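Agglutinin (Narcissus pseudonarcissus, PDB 3DZW) binds alpha-1,3-linked mannobiose and, as a lectin of the monocot mannose-binding family, probably recognises mannose-bearing glycans. Local coordinates at residues V32-V36 / D37-W41; N2-Y5 / S6-L10. All coordinates share one frame; numbering follows the deposited sequence.

Interaction 1. Residues V32-V36 / D37-W41; sequences VLYDV and DKPIW. With MAN (alpha-D-mannopyranose), chain G; MAN (alpha-D-mannopyranose), chain D.
In the beta hairpin that carries one mannose site of this lectin, Tyr34 and Pro39 form an antiparallel non-hydrogen-bonded pair and reach the same sugar. The Tyr34 ring crosses the proline obliquely, with CE1 of Tyr34 3.7 Å from CB of Pro39, while CG1 of Val32 lies over one face of the ring near its rim. This packing probably helps hold the ring. The phenol OH accepts a hydrogen bond from O4 of the chain D mannose at 2.7 Å and is also hydrogen-bonded to Gln26 OE1. Gln26, Asp28 and Asn30 complete the site, as in the family's QxDxNxVxY motif.

The hairpin closes in a type II' turn from Asp35 to Lys38, with Val36 at a positive phi of 64°. Asp35 N donates to Lys38 O at 2.8 Å; in return Lys38 N reaches Asp35 O at 3.1 Å. Nearer Trp41, a beta bulge inserts Ile40, whose CD1 packs 3.5 Å from CD2 of Leu33.

At the turn, the bend at the end of the Lys38 chain (chi4 61°) brings NZ to the syn side of Asp37 OD1 in a 2.9 Å salt bridge. The pair grips the chain G mannose: its O2 donates to Asp37 OD2 at 2.8 Å, and Lys38 NZ donates to both O2 and O3. A water links Lys38 NZ to Asp35 O.

Strand 31-35 pairs with strand 21-25 on its other side, leaving 38-42 outermost within the chain; Thr104 and Thr106 of the third subunit pack on Trp41, Leu33 and Ile40.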
# COMPACT_ATOMS: atom_id res chain seq x y z
N VAL A 32 12.63 6.98 -15.95
CA VAL A 32 13.40 7.48 -14.84
C VAL A 32 12.98 7.01 -13.43
O VAL A 32 11.80 6.83 -13.15
CB VAL A 32 13.29 9.04 -14.82
CG1 VAL A 32 14.20 9.66 -13.75
CG2 VAL A 32 13.60 9.62 -16.20
N LEU A 33 14.00 6.81 -12.56
CA LEU A 33 13.80 6.44 -11.16
C LEU A 33 14.07 7.67 -10.32
O LEU A 33 15.17 8.25 -10.39
CB LEU A 33 14.75 5.32 -10.74
CG LEU A 33 14.70 4.90 -9.25
CD1 LEU A 33 13.32 4.36 -8.87
CD2 LEU A 33 15.77 3.87 -8.94
N TYR A 34 13.06 8.09 -9.53
CA TYR A 34 13.20 9.25 -8.64
C TYR A 34 13.15 8.90 -7.17
O TYR A 34 12.41 7.99 -6.76
CB TYR A 34 12.07 10.28 -8.88
CG TYR A 34 12.11 11.02 -10.18
CD1 TYR A 34 12.88 12.18 -10.32
CD2 TYR A 34 11.36 10.59 -11.27
CE1 TYR A 34 12.92 12.87 -11.51
CE2 TYR A 34 11.39 11.28 -12.48
CZ TYR A 34 12.17 12.43 -12.59
OH TYR A 34 12.21 13.13 -13.78
N ASP A 35 13.95 9.61 -6.37
CA ASP A 35 13.94 9.48 -4.93
C ASP A 35 13.38 10.83 -4.53
O ASP A 35 14.10 11.82 -4.41
CB ASP A 35 15.33 9.22 -4.37
CG ASP A 35 15.34 9.06 -2.85
OD1 ASP A 35 14.33 9.38 -2.21
OD2 ASP A 35 16.37 8.61 -2.29
N VAL A 36 12.04 10.86 -4.36
CA VAL A 36 11.30 12.10 -4.09
C VAL A 36 11.49 13.01 -5.34
O VAL A 36 11.02 12.66 -6.42
CB VAL A 36 11.69 12.80 -2.74
CG1 VAL A 36 10.81 14.03 -2.51
CG2 VAL A 36 11.53 11.88 -1.60
N ASP A 37 12.22 14.13 -5.22
CA ASP A 37 12.42 15.05 -6.37
C ASP A 37 13.76 14.88 -7.10
O ASP A 37 14.05 15.61 -8.05
CB ASP A 37 12.27 16.53 -5.92
CG ASP A 37 13.31 16.94 -4.84
OD1 ASP A 37 13.59 16.13 -3.92
OD2 ASP A 37 13.80 18.10 -4.89
N LYS A 38 14.56 13.89 -6.68
CA LYS A 38 15.90 13.69 -7.27
C LYS A 38 16.00 12.46 -8.18
O LYS A 38 15.76 11.34 -7.73
CB LYS A 38 16.92 13.60 -6.14
CG LYS A 38 16.85 14.82 -5.21
CD LYS A 38 17.79 14.73 -4.06
CE LYS A 38 17.57 15.90 -3.09
NZ LYS A 38 16.16 15.92 -2.52
N PRO A 39 16.37 12.67 -9.48
CA PRO A 39 16.53 11.54 -10.38
C PRO A 39 17.83 10.82 -10.07
O PRO A 39 18.89 11.47 -9.98
CB PRO A 39 16.58 12.19 -11.76
CG PRO A 39 17.11 13.55 -11.53
CD PRO A 39 16.66 13.96 -10.15
N ILE A 40 17.76 9.51 -9.88
CA ILE A 40 18.95 8.70 -9.54
C ILE A 40 19.37 7.69 -10.65
O ILE A 40 20.48 7.17 -10.62
CB ILE A 40 18.76 7.96 -8.18
CG1 ILE A 40 17.56 7.02 -8.21
CG2 ILE A 40 18.62 8.99 -7.04
CD1 ILE A 40 17.35 6.26 -6.92
N TRP A 41 18.47 7.43 -11.61
CA TRP A 41 18.76 6.52 -12.73
C TRP A 41 17.81 6.81 -13.88
O TRP A 41 16.66 7.21 -13.65
CB TRP A 41 18.63 5.05 -12.31
CG TRP A 41 19.01 4.03 -13.39
CD1 TRP A 41 20.23 3.43 -13.56
CD2 TRP A 41 18.17 3.51 -14.43
NE1 TRP A 41 20.20 2.57 -14.64
CE2 TRP A 41 18.95 2.60 -15.20
CE3 TRP A 41 16.83 3.72 -14.80
CZ2 TRP A 41 18.43 1.91 -16.30
CZ3 TRP A 41 16.32 3.03 -15.90
CH2 TRP A 41 17.12 2.14 -16.63
C1 MAN G . 14.75 20.99 -2.35
C2 MAN G . 14.94 19.52 -2.03
C3 MAN G . 15.65 19.34 -0.69
C4 MAN G . 16.94 20.14 -0.68
C5 MAN G . 16.65 21.59 -1.03
C6 MAN G . 17.92 22.45 -1.06
O2 MAN G . 15.69 18.91 -3.06
O3 MAN G . 15.94 17.97 -0.44
O4 MAN G . 17.51 20.04 0.60
O5 MAN G . 16.00 21.66 -2.31
O6 MAN G . 18.62 22.19 -2.25
C1 MAN D . 15.79 14.64 -18.67
C2 MAN D . 14.23 14.68 -18.41
C3 MAN D . 13.96 14.92 -16.93
C4 MAN D . 14.72 13.88 -16.07
C5 MAN D . 16.24 13.83 -16.37
C6 MAN D . 16.90 12.67 -15.64
O1 MAN D . 16.47 15.94 -19.02
O2 MAN D . 13.63 13.49 -18.84
O3 MAN D . 12.56 14.86 -16.72
O4 MAN D . 14.55 14.17 -14.71
O5 MAN D . 16.51 13.66 -17.76
O6 MAN D . 18.26 12.59 -16.04
O HOH W 1 15.68 12.71 -2.22

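Interaction 2. Residues N2-Y5 / S6-L10; sequences NILY and SGETL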
# COMPACT_ATOMS: atom_id res chain seq x y z
N ASN A 2 4.09 -1.93 -6.93
CA ASN A 2 5.56 -2.02 -6.91
C ASN A 2 6.10 -3.06 -7.92
O ASN A 2 7.32 -3.22 -8.04
CB ASN A 2 6.11 -2.32 -5.49
CG ASN A 2 5.61 -3.66 -4.91
OD1 ASN A 2 4.60 -4.21 -5.36
ND2 ASN A 2 6.30 -4.16 -3.90
N ILE A 3 5.19 -3.75 -8.65
CA ILE A 3 5.59 -4.79 -9.62
C ILE A 3 4.97 -4.64 -11.00
O ILE A 3 3.75 -4.34 -11.13
CB ILE A 3 5.22 -6.23 -9.11
CG1 ILE A 3 5.83 -6.50 -7.75
CG2 ILE A 3 5.65 -7.32 -10.14
CD1 ILE A 3 5.45 -7.90 -7.17
N LEU A 4 5.80 -4.82 -12.04
CA LEU A 4 5.35 -4.84 -13.41
C LEU A 4 5.54 -6.31 -13.83
O LEU A 4 6.68 -6.79 -13.96
CB LEU A 4 6.14 -3.89 -14.30
CG LEU A 4 5.66 -3.81 -15.78
CD1 LEU A 4 4.25 -3.26 -15.85
CD2 LEU A 4 6.60 -2.98 -16.65
N TYR A 5 4.42 -7.03 -14.00
CA TYR A 5 4.45 -8.46 -14.36
C TYR A 5 4.69 -8.69 -15.84
O TYR A 5 4.35 -7.84 -16.66
CB TYR A 5 3.14 -9.15 -13.94
CG TYR A 5 2.92 -9.22 -12.43
CD1 TYR A 5 2.28 -8.19 -11.75
CD2 TYR A 5 3.34 -10.33 -11.70
CE1 TYR A 5 2.07 -8.26 -10.36
CE2 TYR A 5 3.14 -10.41 -10.31
CZ TYR A 5 2.51 -9.38 -9.65
OH TYR A 5 2.31 -9.45 -8.29
N SER A 6 5.29 -9.84 -16.19
CA SER A 6 5.53 -10.17 -17.60
C SER A 6 4.17 -10.23 -18.30
O SER A 6 3.20 -10.81 -17.77
CB SER A 6 6.35 -11.47 -17.79
OG SER A 6 5.75 -12.58 -17.15
N GLY A 7 4.10 -9.60 -19.48
CA GLY A 7 2.85 -9.52 -20.25
C GLY A 7 2.13 -8.17 -20.02
O GLY A 7 1.09 -7.91 -20.64
N GLU A 8 2.68 -7.33 -19.11
CA GLU A 8 2.09 -6.00 -18.79
C GLU A 8 2.96 -4.87 -19.32
O GLU A 8 4.16 -5.06 -19.59
CB GLU A 8 1.91 -5.81 -17.28
CG GLU A 8 0.93 -6.79 -16.61
CD GLU A 8 0.73 -6.50 -15.11
OE1 GLU A 8 1.64 -5.92 -14.47
OE2 GLU A 8 -0.34 -6.88 -14.57
N THR A 9 2.36 -3.69 -19.44
CA THR A 9 3.05 -2.51 -19.94
C THR A 9 2.70 -1.25 -19.16
O THR A 9 1.65 -1.18 -18.51
CB THR A 9 2.68 -2.21 -21.41
OG1 THR A 9 1.27 -1.92 -21.50
CG2 THR A 9 3.03 -3.39 -22.33
N LEU A 10 3.60 -0.27 -19.22
CA LEU A 10 3.37 1.02 -18.61
C LEU A 10 3.17 2.01 -19.75
O LEU A 10 4.07 2.19 -20.58
CB LEU A 10 4.54 1.49 -17.72
CG LEU A 10 4.85 0.74 -16.42
CD1 LEU A 10 6.04 1.38 -15.72
CD2 LEU A 10 3.64 0.70 -15.48
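Tyr5 and Glu8 face each other across a type II turn and are joined by two hydrogen bonds of different kinds. One is the turn's own: Glu8 N donates to Tyr5 O at 3.0 Å. The other comes from the extended Glu8 side chain, which runs alongside Tyr5 so that OE1 of Glu8 accepts from Tyr5 N at 3.0 Å. That N-H comes from above the carboxylate plane, 48° out of it. Gly7 occupies the third position of the turn with a phi of 98°, where a CB would press on the preceding carbonyl oxygen.

The same extended course of Glu8 sets its carboxylate beside the Tyr5 ring. The two side chains point the same way, the carboxylate almost perpendicular to the ring (89°), and OE1 of Glu8 lies in the ring plane at its edge, 3.6 Å from CD1 of Tyr5. CG2 of Ile3 sits over the centre of one ring face. The second carboxylate oxygen, OE2, forms a salt bridge with Lys90 of the third subunit.

Apolar packing centres on Leu4: its CD1 lies 3.7 Å from CB of Glu8 and 4.0 Å from CD2 of Leu10.

The turn forms a corner between two sheets of the beta-prism. Strand 3-5 lies beside strand 84-88, and strand 8-10 beside strand 53-56, whose Leu54 touches both Leu4 and Leu10; Ser6 OG bonds to Tyr84 N.

In the fold
Interactions 1 and 2 show how one device, the tight turn, serves different ends. At residues 32-41 it links adjacent strands of a single sheet; at residues 2-10 it passes the chain from one sheet to another, and no beta bridge joins its two arms. Interaction 2 lies about 6 Å from the chain centre and interaction 1 about 15 Å, their own centres being 20 Å apart. The outer one spends its phenol, amine and carboxylate on mannose, whereas the inner one turns a carboxylate onto its own backbone and a neighbouring subunit and sends leucines inward. They do not touch each other, yet both meet the third subunit.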